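Local coordinates for structural polyprotein, VP2 (Israeli acute paralysis virus, PDB 5CDD) that probably serves as a structural capsid protein of the virion, as one beta-sandwich subunit of the pentamer, at residues C[64-69]-C[195-200]; C[74-79]-C[184-189]; C[88-93]-C[126-131]; C[134-139]-C[155-160]. One frame throughout, in Å; residues are numbered along the deposited sequence.

Interaction 1 of 4, residues C[64-69]-C[195-200]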
loop_
_atom_site.group_PDB
_atom_site.type_symbol
_atom_site.label_atom_id
_atom_site.label_comp_id
_atom_site.label_asym_id
_atom_site.label_seq_id
_atom_site.Cartn_x
_atom_site.Cartn_y
_atom_site.Cartn_z
ATOM N N LYS C 64 -67.366 -12.266 11.479
ATOM C CA LYS C 64 -66.980 -10.910 11.160
ATOM C C LYS C 64 -65.989 -10.907 10.004
ATOM O O LYS C 64 -66.113 -10.111 9.086
ATOM C CB LYS C 64 -66.357 -10.237 12.378
ATOM C CG LYS C 64 -66.694 -8.771 12.473
ATOM C CD LYS C 64 -68.154 -8.604 12.848
ATOM C CE LYS C 64 -68.619 -7.172 12.655
ATOM N NZ LYS C 64 -70.091 -7.020 12.824
ATOM N N LEU C 65 -65.013 -11.803 10.044
ATOM C CA LEU C 65 -64.025 -11.863 8.986
ATOM C C LEU C 65 -64.337 -12.930 7.947
ATOM O O LEU C 65 -63.434 -13.533 7.371
ATOM C CB LEU C 65 -62.636 -12.082 9.589
ATOM C CG LEU C 65 -62.565 -13.068 10.758
ATOM C CD1 LEU C 65 -62.706 -14.488 10.265
ATOM C CD2 LEU C 65 -61.245 -12.909 11.471
ATOM N N ALA C 66 -65.623 -13.170 7.718
ATOM C CA ALA C 66 -66.038 -14.142 6.719
ATOM C C ALA C 66 -65.699 -13.592 5.338
ATOM O O ALA C 66 -65.740 -12.381 5.117
ATOM C CB ALA C 66 -67.516 -14.376 6.827
ATOM N N ASN C 67 -65.368 -14.488 4.414
ATOM C CA ASN C 67 -65.013 -14.105 3.053
ATOM C C ASN C 67 -63.624 -13.484 2.976
ATOM O O ASN C 67 -63.271 -12.849 1.985
ATOM C CB ASN C 67 -66.056 -13.147 2.478
ATOM C CG ASN C 67 -67.402 -13.812 2.286
ATOM O OD1 ASN C 67 -67.530 -14.769 1.521
ATOM N ND2 ASN C 67 -68.411 -13.314 2.988
ATOM N N PHE C 68 -62.846 -13.669 4.039
ATOM C CA PHE C 68 -61.472 -13.185 4.092
ATOM C C PHE C 68 -60.575 -14.416 4.099
ATOM O O PHE C 68 -60.927 -15.439 4.684
ATOM C CB PHE C 68 -61.239 -12.343 5.342
ATOM C CG PHE C 68 -61.454 -10.876 5.126
ATOM C CD1 PHE C 68 -60.645 -10.167 4.245
ATOM C CD2 PHE C 68 -62.462 -10.201 5.802
ATOM C CE1 PHE C 68 -60.838 -8.803 4.039
ATOM C CE2 PHE C 68 -62.664 -8.836 5.603
ATOM C CZ PHE C 68 -61.849 -8.137 4.720
ATOM N N LYS C 69 -59.417 -14.321 3.457
ATOM C CA LYS C 69 -58.521 -15.465 3.367
ATOM C C LYS C 69 -57.400 -15.558 4.398
ATOM O O LYS C 69 -57.228 -16.601 5.031
ATOM C CB LYS C 69 -57.921 -15.528 1.960
ATOM C CG LYS C 69 -57.014 -16.721 1.713
ATOM C CD LYS C 69 -57.769 -18.026 1.857
ATOM C CE LYS C 69 -56.886 -19.207 1.507
ATOM N NZ LYS C 69 -57.631 -20.487 1.605
ATOM N N TYR C 195 -64.802 -16.527 -1.616
ATOM C CA TYR C 195 -66.207 -16.876 -1.491
ATOM C C TYR C 195 -66.391 -18.047 -0.526
ATOM O O TYR C 195 -67.503 -18.326 -0.087
ATOM C CB TYR C 195 -66.803 -17.216 -2.863
ATOM C CG TYR C 195 -66.272 -18.484 -3.495
ATOM C CD1 TYR C 195 -66.633 -19.742 -3.006
ATOM C CD2 TYR C 195 -65.405 -18.429 -4.583
ATOM C CE1 TYR C 195 -66.140 -20.912 -3.587
ATOM C CE2 TYR C 195 -64.906 -19.589 -5.168
ATOM C CZ TYR C 195 -65.276 -20.825 -4.666
ATOM O OH TYR C 195 -64.775 -21.973 -5.240
ATOM N N ARG C 196 -65.291 -18.723 -0.203
ATOM C CA ARG C 196 -65.311 -19.852 0.717
ATOM C C ARG C 196 -65.045 -19.354 2.130
ATOM O O ARG C 196 -64.463 -18.288 2.320
ATOM C CB ARG C 196 -64.245 -20.881 0.320
ATOM C CG ARG C 196 -64.621 -21.718 -0.887
ATOM C CD ARG C 196 -63.513 -22.681 -1.302
ATOM N NE ARG C 196 -62.338 -21.993 -1.831
ATOM C CZ ARG C 196 -61.319 -22.600 -2.437
ATOM N NH1 ARG C 196 -61.321 -23.916 -2.600
ATOM N NH2 ARG C 196 -60.292 -21.886 -2.880
ATOM N N MET C 197 -65.479 -20.121 3.124
ATOM C CA MET C 197 -65.266 -19.736 4.510
ATOM C C MET C 197 -65.282 -20.934 5.444
ATOM O O MET C 197 -66.035 -21.884 5.248
ATOM C CB MET C 197 -66.319 -18.718 4.929
ATOM C CG MET C 197 -67.725 -19.181 4.686
ATOM S SD MET C 197 -68.832 -17.775 4.707
ATOM C CE MET C 197 -68.562 -17.112 3.043
ATOM N N ASN C 198 -64.432 -20.875 6.461
ATOM C CA ASN C 198 -64.310 -21.947 7.437
ATOM C C ASN C 198 -65.635 -22.413 8.023
ATOM O O ASN C 198 -66.258 -21.700 8.808
ATOM C CB ASN C 198 -63.388 -21.506 8.573
ATOM C CG ASN C 198 -63.219 -22.575 9.627
ATOM O OD1 ASN C 198 -63.046 -23.747 9.307
ATOM N ND2 ASN C 198 -63.254 -22.175 10.893
ATOM N N PRO C 199 -66.081 -23.624 7.655
ATOM C CA PRO C 199 -67.349 -24.120 8.195
ATOM C C PRO C 199 -67.212 -24.243 9.703
ATOM O O PRO C 199 -66.306 -24.916 10.186
ATOM C CB PRO C 199 -67.503 -25.470 7.510
ATOM C CG PRO C 199 -66.058 -25.931 7.375
ATOM C CD PRO C 199 -65.380 -24.670 6.887
ATOM N N ASP C 200 -68.102 -23.581 10.438
ATOM C CA ASP C 200 -68.076 -23.609 11.897
ATOM C C ASP C 200 -69.215 -22.796 12.508
ATOM O O ASP C 200 -69.206 -21.564 12.292
ATOM C CB ASP C 200 -66.733 -23.079 12.408
ATOM C CG ASP C 200 -65.787 -24.193 12.826
ATOM O OD1 ASP C 200 -65.997 -25.359 12.425
ATOM O OD2 ASP C 200 -64.818 -23.906 13.554
#

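Interaction 2 of 4, residues C[74-79]-C[184-189]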
loop_
_atom_site.group_PDB
_atom_site.type_symbol
_atom_site.label_atom_id
_atom_site.label_comp_id
_atom_site.label_asym_id
_atom_site.label_seq_id
_atom_site.Cartn_x
_atom_site.Cartn_y
_atom_site.Cartn_z
ATOM N N ASP C 74 -51.780 -10.862 17.041
ATOM C CA ASP C 74 -51.254 -11.266 18.337
ATOM C C ASP C 74 -52.486 -11.540 19.188
ATOM O O ASP C 74 -53.496 -10.849 19.062
ATOM C CB ASP C 74 -50.443 -10.143 18.998
ATOM C CG ASP C 74 -49.294 -9.655 18.138
ATOM O OD1 ASP C 74 -48.623 -10.488 17.491
ATOM O OD2 ASP C 74 -49.052 -8.430 18.127
ATOM N N VAL C 75 -52.410 -12.548 20.048
ATOM C CA VAL C 75 -53.534 -12.875 20.910
ATOM C C VAL C 75 -53.348 -12.221 22.269
ATOM O O VAL C 75 -52.309 -12.372 22.911
ATOM C CB VAL C 75 -53.680 -14.397 21.094
ATOM C CG1 VAL C 75 -54.781 -14.696 22.100
ATOM C CG2 VAL C 75 -53.995 -15.048 19.755
ATOM N N GLN C 76 -54.366 -11.483 22.697
ATOM C CA GLN C 76 -54.334 -10.795 23.977
ATOM C C GLN C 76 -55.119 -11.618 24.993
ATOM O O GLN C 76 -56.241 -12.045 24.719
ATOM C CB GLN C 76 -54.965 -9.414 23.834
ATOM C CG GLN C 76 -54.202 -8.305 24.526
ATOM C CD GLN C 76 -52.857 -8.050 23.888
ATOM O OE1 GLN C 76 -52.767 -7.768 22.692
ATOM N NE2 GLN C 76 -51.800 -8.145 24.683
ATOM N N VAL C 77 -54.530 -11.843 26.162
ATOM C CA VAL C 77 -55.186 -12.626 27.202
ATOM C C VAL C 77 -55.227 -11.888 28.533
ATOM O O VAL C 77 -54.264 -11.221 28.918
ATOM C CB VAL C 77 -54.469 -13.975 27.423
ATOM C CG1 VAL C 77 -55.201 -14.786 28.477
ATOM C CG2 VAL C 77 -54.395 -14.746 26.116
ATOM N N LYS C 78 -56.350 -12.011 29.232
ATOM C CA LYS C 78 -56.515 -11.374 30.530
ATOM C C LYS C 78 -57.314 -12.268 31.466
ATOM O O LYS C 78 -58.397 -12.739 31.117
ATOM C CB LYS C 78 -57.223 -10.026 30.390
ATOM C CG LYS C 78 -57.397 -9.302 31.714
ATOM C CD LYS C 78 -57.953 -7.908 31.525
ATOM C CE LYS C 78 -58.004 -7.161 32.848
ATOM N NZ LYS C 78 -58.466 -5.754 32.678
ATOM N N LEU C 79 -56.768 -12.506 32.652
ATOM C CA LEU C 79 -57.436 -13.334 33.644
ATOM C C LEU C 79 -57.917 -12.455 34.785
ATOM O O LEU C 79 -57.118 -11.786 35.435
ATOM C CB LEU C 79 -56.480 -14.392 34.200
ATOM C CG LEU C 79 -55.831 -15.380 33.232
ATOM C CD1 LEU C 79 -54.993 -16.370 34.024
ATOM C CD2 LEU C 79 -56.894 -16.109 32.434
ATOM N N TRP C 184 -58.824 -11.519 23.016
ATOM C CA TRP C 184 -59.118 -10.690 21.857
ATOM C C TRP C 184 -57.854 -10.571 21.019
ATOM O O TRP C 184 -56.790 -11.034 21.429
ATOM C CB TRP C 184 -59.617 -9.310 22.296
ATOM C CG TRP C 184 -58.619 -8.473 23.034
ATOM C CD1 TRP C 184 -57.771 -7.547 22.499
ATOM C CD2 TRP C 184 -58.397 -8.450 24.449
ATOM N NE1 TRP C 184 -57.041 -6.943 23.494
ATOM C CE2 TRP C 184 -57.405 -7.479 24.701
ATOM C CE3 TRP C 184 -58.943 -9.157 25.530
ATOM C CZ2 TRP C 184 -56.946 -7.191 25.993
ATOM C CZ3 TRP C 184 -58.485 -8.872 26.815
ATOM C CH2 TRP C 184 -57.496 -7.896 27.033
ATOM N N LEU C 185 -57.964 -9.955 19.849
ATOM C CA LEU C 185 -56.816 -9.829 18.962
ATOM C C LEU C 185 -56.274 -8.409 18.850
ATOM O O LEU C 185 -56.992 -7.434 19.069
ATOM C CB LEU C 185 -57.198 -10.348 17.573
ATOM C CG LEU C 185 -57.860 -11.733 17.544
ATOM C CD1 LEU C 185 -58.313 -12.060 16.133
ATOM C CD2 LEU C 185 -56.890 -12.787 18.054
ATOM N N SER C 186 -54.990 -8.309 18.522
ATOM C CA SER C 186 -54.320 -7.026 18.340
ATOM C C SER C 186 -53.319 -7.215 17.201
ATOM O O SER C 186 -52.985 -8.350 16.858
ATOM C CB SER C 186 -53.599 -6.605 19.622
ATOM O OG SER C 186 -52.597 -7.537 19.984
ATOM N N ASN C 187 -52.850 -6.120 16.609
ATOM C CA ASN C 187 -51.909 -6.205 15.493
ATOM C C ASN C 187 -52.538 -6.963 14.339
ATOM O O ASN C 187 -51.853 -7.659 13.590
ATOM C CB ASN C 187 -50.633 -6.923 15.923
ATOM C CG ASN C 187 -49.503 -5.971 16.188
ATOM O OD1 ASN C 187 -49.624 -5.065 17.009
ATOM N ND2 ASN C 187 -48.390 -6.163 15.488
ATOM N N ILE C 188 -53.848 -6.808 14.201
ATOM C CA ILE C 188 -54.598 -7.496 13.166
ATOM C C ILE C 188 -54.265 -7.084 11.743
ATOM O O ILE C 188 -54.129 -5.899 11.432
ATOM C CB ILE C 188 -56.104 -7.317 13.375
ATOM C CG1 ILE C 188 -56.466 -7.665 14.819
ATOM C CG2 ILE C 188 -56.864 -8.205 12.400
ATOM C CD1 ILE C 188 -57.860 -7.275 15.199
ATOM N N SER C 189 -54.141 -8.090 10.885
ATOM C CA SER C 189 -53.853 -7.900 9.471
ATOM C C SER C 189 -54.836 -8.813 8.734
ATOM O O SER C 189 -54.724 -10.037 8.801
ATOM C CB SER C 189 -52.416 -8.314 9.164
ATOM O OG SER C 189 -52.110 -8.099 7.801
#

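Interaction 3 of 4, residues C[88-93]-C[126-131]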
loop_
_atom_site.group_PDB
_atom_site.type_symbol
_atom_site.label_atom_id
_atom_site.label_comp_id
_atom_site.label_asym_id
_atom_site.label_seq_id
_atom_site.Cartn_x
_atom_site.Cartn_y
_atom_site.Cartn_z
ATOM N N ALA C 88 -55.652 -19.591 49.390
ATOM C CA ALA C 88 -54.341 -19.180 48.909
ATOM C C ALA C 88 -53.877 -20.118 47.802
ATOM O O ALA C 88 -54.338 -21.256 47.707
ATOM C CB ALA C 88 -53.339 -19.189 50.055
ATOM N N GLY C 89 -52.965 -19.634 46.966
ATOM C CA GLY C 89 -52.458 -20.445 45.874
ATOM C C GLY C 89 -51.862 -19.591 44.774
ATOM O O GLY C 89 -52.134 -18.392 44.696
ATOM N N ARG C 90 -51.041 -20.203 43.928
ATOM C CA ARG C 90 -50.414 -19.486 42.824
ATOM C C ARG C 90 -50.322 -20.371 41.584
ATOM O O ARG C 90 -49.937 -21.537 41.667
ATOM C CB ARG C 90 -49.018 -18.998 43.225
ATOM C CG ARG C 90 -48.326 -18.213 42.131
ATOM C CD ARG C 90 -47.053 -17.533 42.608
ATOM N NE ARG C 90 -47.311 -16.505 43.612
ATOM C CZ ARG C 90 -46.517 -15.460 43.822
ATOM N NH1 ARG C 90 -45.418 -15.303 43.094
ATOM N NH2 ARG C 90 -46.814 -14.572 44.763
ATOM N N MET C 91 -50.680 -19.809 40.433
ATOM C CA MET C 91 -50.652 -20.553 39.178
ATOM C C MET C 91 -49.750 -19.895 38.142
ATOM O O MET C 91 -49.240 -18.795 38.356
ATOM C CB MET C 91 -52.066 -20.672 38.614
ATOM C CG MET C 91 -53.089 -21.073 39.652
ATOM S SD MET C 91 -54.641 -21.582 38.922
ATOM C CE MET C 91 -54.484 -23.358 39.077
ATOM N N TYR C 92 -49.562 -20.574 37.016
ATOM C CA TYR C 92 -48.715 -20.056 35.952
ATOM C C TYR C 92 -49.395 -20.182 34.592
ATOM O O TYR C 92 -49.794 -21.274 34.183
ATOM C CB TYR C 92 -47.383 -20.810 35.931
ATOM C CG TYR C 92 -46.306 -20.151 35.096
ATOM C CD1 TYR C 92 -45.848 -18.870 35.403
ATOM C CD2 TYR C 92 -45.728 -20.816 34.014
ATOM C CE1 TYR C 92 -44.839 -18.265 34.654
ATOM C CE2 TYR C 92 -44.718 -20.220 33.256
ATOM C CZ TYR C 92 -44.278 -18.946 33.583
ATOM O OH TYR C 92 -43.277 -18.353 32.846
ATOM N N LEU C 93 -49.532 -19.054 33.902
ATOM C CA LEU C 93 -50.146 -19.033 32.582
ATOM C C LEU C 93 -49.034 -18.890 31.550
ATOM O O LEU C 93 -48.396 -17.841 31.460
ATOM C CB LEU C 93 -51.115 -17.853 32.466
ATOM C CG LEU C 93 -51.885 -17.728 31.146
ATOM C CD1 LEU C 93 -52.842 -18.903 30.988
ATOM C CD2 LEU C 93 -52.651 -16.416 31.126
ATOM N N PHE C 126 -53.544 -15.838 44.103
ATOM C CA PHE C 126 -54.920 -15.573 44.510
ATOM C C PHE C 126 -55.107 -14.432 45.502
ATOM O O PHE C 126 -56.111 -13.721 45.452
ATOM C CB PHE C 126 -55.556 -16.840 45.087
ATOM C CG PHE C 126 -55.643 -17.975 44.108
ATOM C CD1 PHE C 126 -55.923 -17.735 42.766
ATOM C CD2 PHE C 126 -55.475 -19.288 44.532
ATOM C CE1 PHE C 126 -56.034 -18.787 41.860
ATOM C CE2 PHE C 126 -55.586 -20.348 43.634
ATOM C CZ PHE C 126 -55.866 -20.097 42.295
ATOM N N GLN C 127 -54.144 -14.250 46.398
ATOM C CA GLN C 127 -54.246 -13.196 47.397
ATOM C C GLN C 127 -53.490 -11.919 47.040
ATOM O O GLN C 127 -53.426 -10.990 47.843
ATOM C CB GLN C 127 -53.761 -13.719 48.751
ATOM C CG GLN C 127 -54.836 -13.758 49.832
ATOM C CD GLN C 127 -56.035 -14.608 49.445
ATOM O OE1 GLN C 127 -56.790 -14.265 48.533
ATOM N NE2 GLN C 127 -56.211 -15.725 50.137
ATOM N N LEU C 128 -52.927 -11.865 45.838
ATOM C CA LEU C 128 -52.174 -10.686 45.420
ATOM C C LEU C 128 -52.693 -10.038 44.146
ATOM O O LEU C 128 -52.812 -8.817 44.069
ATOM C CB LEU C 128 -50.698 -11.038 45.228
ATOM C CG LEU C 128 -49.873 -11.364 46.473
ATOM C CD1 LEU C 128 -48.470 -11.766 46.059
ATOM C CD2 LEU C 128 -49.830 -10.157 47.394
ATOM N N ASP C 129 -53.001 -10.858 43.146
ATOM C CA ASP C 129 -53.475 -10.352 41.864
ATOM C C ASP C 129 -54.989 -10.388 41.698
ATOM O O ASP C 129 -55.640 -11.370 42.051
ATOM C CB ASP C 129 -52.829 -11.148 40.726
ATOM C CG ASP C 129 -51.316 -11.168 40.813
ATOM O OD1 ASP C 129 -50.697 -10.085 40.719
ATOM O OD2 ASP C 129 -50.741 -12.266 40.980
ATOM N N ASN C 130 -55.539 -9.304 41.160
ATOM C CA ASN C 130 -56.972 -9.218 40.906
ATOM C C ASN C 130 -57.186 -9.587 39.447
ATOM O O ASN C 130 -58.293 -9.928 39.030
ATOM C CB ASN C 130 -57.484 -7.800 41.167
ATOM C CG ASN C 130 -57.549 -7.464 42.645
ATOM O OD1 ASN C 130 -57.887 -6.343 43.023
ATOM N ND2 ASN C 130 -57.230 -8.438 43.491
ATOM N N SER C 131 -56.103 -9.513 38.681
ATOM C CA SER C 131 -56.115 -9.840 37.262
ATOM C C SER C 131 -54.700 -9.749 36.709
ATOM O O SER C 131 -53.867 -9.003 37.226
ATOM C CB SER C 131 -57.018 -8.877 36.488
ATOM O OG SER C 131 -56.437 -7.588 36.415
#

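Interaction 4 of 4, residues C[134-139]-C[155-160]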
loop_
_atom_site.group_PDB
_atom_site.type_symbol
_atom_site.label_atom_id
_atom_site.label_comp_id
_atom_site.label_asym_id
_atom_site.label_seq_id
_atom_site.Cartn_x
_atom_site.Cartn_y
_atom_site.Cartn_z
ATOM N N MET C 134 -51.494 -10.818 29.441
ATOM C CA MET C 134 -50.399 -11.438 28.715
ATOM C C MET C 134 -50.617 -11.276 27.215
ATOM O O MET C 134 -51.752 -11.298 26.741
ATOM C CB MET C 134 -50.330 -12.920 29.076
ATOM C CG MET C 134 -49.234 -13.689 28.379
ATOM S SD MET C 134 -49.332 -15.452 28.730
ATOM C CE MET C 134 -50.389 -15.987 27.396
ATOM N N THR C 135 -49.527 -11.106 26.474
ATOM C CA THR C 135 -49.611 -10.952 25.027
ATOM C C THR C 135 -48.907 -12.115 24.344
ATOM O O THR C 135 -47.822 -12.523 24.757
ATOM C CB THR C 135 -48.938 -9.651 24.550
ATOM O OG1 THR C 135 -49.452 -8.540 25.291
ATOM C CG2 THR C 135 -49.207 -9.430 23.069
ATOM N N ILE C 136 -49.529 -12.648 23.301
ATOM C CA ILE C 136 -48.940 -13.752 22.560
ATOM C C ILE C 136 -48.650 -13.292 21.135
ATOM O O ILE C 136 -49.532 -13.293 20.276
ATOM C CB ILE C 136 -49.883 -14.965 22.520
ATOM C CG1 ILE C 136 -50.158 -15.449 23.943
ATOM C CG2 ILE C 136 -49.262 -16.079 21.691
ATOM C CD1 ILE C 136 -51.102 -16.630 24.015
ATOM N N PRO C 137 -47.398 -12.884 20.870
ATOM C CA PRO C 137 -46.993 -12.418 19.542
ATOM C C PRO C 137 -47.315 -13.441 18.460
ATOM O O PRO C 137 -47.305 -14.643 18.716
ATOM C CB PRO C 137 -45.489 -12.208 19.698
ATOM C CG PRO C 137 -45.345 -11.858 21.142
ATOM C CD PRO C 137 -46.258 -12.857 21.800
ATOM N N TYR C 138 -47.608 -12.958 17.256
ATOM C CA TYR C 138 -47.906 -13.840 16.136
ATOM C C TYR C 138 -46.834 -14.927 16.169
ATOM O O TYR C 138 -45.662 -14.658 15.904
ATOM C CB TYR C 138 -47.829 -13.050 14.830
ATOM C CG TYR C 138 -48.177 -13.852 13.604
ATOM C CD1 TYR C 138 -49.467 -14.333 13.407
ATOM C CD2 TYR C 138 -47.208 -14.144 12.644
ATOM C CE1 TYR C 138 -49.789 -15.087 12.284
ATOM C CE2 TYR C 138 -47.520 -14.898 11.518
ATOM C CZ TYR C 138 -48.810 -15.365 11.346
ATOM O OH TYR C 138 -49.120 -16.119 10.241
ATOM N N ALA C 139 -47.235 -16.150 16.502
ATOM C CA ALA C 139 -46.286 -17.250 16.616
ATOM C C ALA C 139 -46.260 -18.247 15.467
ATOM O O ALA C 139 -45.665 -19.318 15.591
ATOM C CB ALA C 139 -46.522 -17.989 17.929
ATOM N N VAL C 155 -50.290 -21.766 18.247
ATOM C CA VAL C 155 -49.866 -21.629 19.635
ATOM C C VAL C 155 -50.871 -22.221 20.616
ATOM O O VAL C 155 -52.082 -22.105 20.426
ATOM C CB VAL C 155 -49.610 -20.142 19.986
ATOM C CG1 VAL C 155 -50.879 -19.333 19.792
ATOM C CG2 VAL C 155 -49.107 -20.020 21.413
ATOM N N GLN C 156 -50.354 -22.864 21.658
ATOM C CA GLN C 156 -51.190 -23.476 22.684
ATOM C C GLN C 156 -51.035 -22.722 23.997
ATOM O O GLN C 156 -49.919 -22.433 24.425
ATOM C CB GLN C 156 -50.793 -24.938 22.895
ATOM C CG GLN C 156 -50.887 -25.794 21.648
ATOM C CD GLN C 156 -52.263 -25.748 21.025
ATOM O OE1 GLN C 156 -53.263 -26.041 21.680
ATOM N NE2 GLN C 156 -52.324 -25.378 19.751
ATOM N N LEU C 157 -52.157 -22.403 24.633
ATOM C CA LEU C 157 -52.138 -21.690 25.902
ATOM C C LEU C 157 -52.490 -22.655 27.031
ATOM O O LEU C 157 -53.427 -23.443 26.911
ATOM C CB LEU C 157 -53.135 -20.530 25.869
ATOM C CG LEU C 157 -53.155 -19.614 27.094
ATOM C CD1 LEU C 157 -51.763 -19.055 27.345
ATOM C CD2 LEU C 157 -54.151 -18.491 26.868
ATOM N N TYR C 158 -51.736 -22.590 28.124
ATOM C CA TYR C 158 -51.959 -23.476 29.261
ATOM C C TYR C 158 -52.025 -22.739 30.598
ATOM O O TYR C 158 -51.395 -21.696 30.779
ATOM C CB TYR C 158 -50.840 -24.520 29.331
ATOM C CG TYR C 158 -50.806 -25.500 28.176
ATOM C CD1 TYR C 158 -51.767 -26.501 28.059
ATOM C CD2 TYR C 158 -49.808 -25.428 27.204
ATOM C CE1 TYR C 158 -51.738 -27.410 27.002
ATOM C CE2 TYR C 158 -49.769 -26.329 26.141
ATOM C CZ TYR C 158 -50.737 -27.318 26.047
ATOM O OH TYR C 158 -50.710 -28.215 25.000
ATOM N N LEU C 159 -52.798 -23.296 31.529
ATOM C CA LEU C 159 -52.938 -22.738 32.872
ATOM C C LEU C 159 -52.555 -23.845 33.855
ATOM O O LEU C 159 -53.320 -24.784 34.076
ATOM C CB LEU C 159 -54.377 -22.285 33.125
ATOM C CG LEU C 159 -54.648 -21.670 34.502
ATOM C CD1 LEU C 159 -53.762 -20.453 34.715
ATOM C CD2 LEU C 159 -56.112 -21.286 34.607
ATOM N N PHE C 160 -51.364 -23.726 34.432
ATOM C CA PHE C 160 -50.848 -24.721 35.366
ATOM C C PHE C 160 -50.849 -24.260 36.819
ATOM O O PHE C 160 -50.665 -23.076 37.109
ATOM C CB PHE C 160 -49.408 -25.087 34.999
ATOM C CG PHE C 160 -49.250 -25.686 33.633
ATOM C CD1 PHE C 160 -49.675 -26.986 33.373
ATOM C CD2 PHE C 160 -48.639 -24.963 32.612
ATOM C CE1 PHE C 160 -49.489 -27.560 32.115
ATOM C CE2 PHE C 160 -48.449 -25.525 31.354
ATOM C CZ PHE C 160 -48.874 -26.827 31.104
#

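Interaction 1 of 4, residues C[64-69]-C[195-200]
M197 and N67 carry a small surface contact, purely van der Waals, where the C-terminal tail passes the turn that leads into strand 68-81. The thioether does most of the touching. CG of M197 sits between its own backbone N and carbonyl carbon (chi1 54°), and the chain then bends at chi3 (80°), bringing CE within 3.6 Å of N67 CG. The two side chains run side by side in the same direction, and M197 SD lies 4.2 Å from A66 CB. A66 and N67 are the two corner residues of a type II beta turn from L65 to F68 at one end of the jelly-roll sandwich; its closing bond, F68 N to L65 O, is weak. The backbones approach as well, R196 O coming to 4.3 Å from N67 CA. The guanidinium of R196 is bound by a neighbouring chain, with a salt bridge to its E158 and a hydrogen bond to its V161 carbonyl. K69 NZ and R196 NH2 are like charges 5.4 Å apart, and K69 has a salt bridge to D146.

Interaction 2 of 4, residues C[74-79]-C[184-189]
Q76 and W184 form the tight centre of this antiparallel strand pair. The aliphatic part of the glutamine lies over one face of the indole: Q76 CB is 3.3 Å from the centroid of the five-membered ring, a CH-pi contact, while CG follows the surface toward CZ2. CG of W184 lies between its backbone N and carbonyl carbon (chi1 65°). The glutamine chain bends at chi2 (67°), and its OE1 accepts a hydrogen bond of 2.7 Å from S186 OG, nearly along the C=O axis. Two pairs of backbone bonds join D74 with S186 and Q76 with W184, with V75 and L185 as the non-hydrogen-bonded pair between them. In the jelly roll these are neighbouring strands of one sheet, and V75 and L185 occupy its buried face, where V75 CG2 meets L185 CD2 at 4.0 Å.

The margins are looser. K78 CB only grazes the edge of the indole, 4.0 Å from CZ3, and its extended chain leads away from the 184-189 segment. At the other end, exposed N187 marks the corner between strands 179-186 and 188-193, with its CB beside D74 OD2. The second oxygen of that carboxylate, OD1, is hydrogen-bonded to the backbone N of Y138.

Interaction 3 of 4, residues C[88-93]-C[126-131]
G89 and F126 are joined backbone to backbone: F126 N donates to G89 O at 3.0 Å, nearly straight at 171°. This bond lies just past the paired ends of strands 90-97 and 121-125 in the jelly roll, where M91 still pairs with L124. G89 has fully extended angles (phi 159°, psi 161°), at which a side chain would press on the preceding carbonyl O and on the F126 ring; its bare CA sits 3.5 Å from F126 CD2. The A88 carbonyl approaches the same ring at its edge. F126 CZ lies 3.9 Å from M91 SD, an oblique Met-aromatic contact. Farther along, L128 CD1 touches R90 NH2 at 3.5 Å. NH2 has a salt bridge to D125, and NH1 one to E200 of a neighbouring chain. The chemistry thus divides: F126 is fixed by one straight backbone bond and by sulfur and glycine packing, while the buried arginine charge is probably balanced by acids in two chains.

Interaction 4 of 4, residues C[134-139]-C[155-160]
M134 and L157 reach for each other with CG of each anti to its own backbone N. The methionine stays extended through chi2 and bends at chi3 (90°), which sets CE against L157 CD1. The two side chains slide past each other in opposite directions, each having started from its own sheet. This is the interior of the jelly-roll beta sandwich: strand 131-146 belongs to one sheet and strand 155-161 to the other. Over these short segments the axes come no closer than 10.4 Å and run nearly antiparallel, 158° apart. No hydrogen bond links them, and the contact between the segments is made by apolar side chains.

L157 CD1 serves two partners, since I136 CD1 also approaches it, at 4.2 Å. I136 crosses V155 obliquely, its CG2, anti to the backbone N, meeting both valine methyls, CG2 at 4.0 Å and CG1 at 4.1 Å. The core continues around them, with L51 and Y95 packing on both I136 and V155, and V77 and L93 on L157. M134 also packs on I3, and A139 on W192, of one neighbouring chain. In the loop after I136, A139 CB stands 4.3 Å from V155 CB.

Overall arrangement
Interactions 2 and 4 are the close pair, their centres 10 Å apart. Strand 68-81 takes part in interaction 2 and pairs with strand 131-146 of interaction 4: I136 N lies 2.8 Å from V75 O, a probable hydrogen bond, so one sheet carries interaction 2 and supplies one of the two layers of the packing in interaction 4. Interaction 3 joins through the opposing sheet, where Y92 N lies 2.7 Å from F160 O, a probable hydrogen bond, and L93 CD2 packs on L79 CD1 at 3.7 Å. Interaction 1 stands apart, at the far end of strand 68-81: its centre is about 20 Å from that of interaction 2 and about 38 Å from that of interaction 3; 1 and 3 lie on opposite sides of the chain's centre.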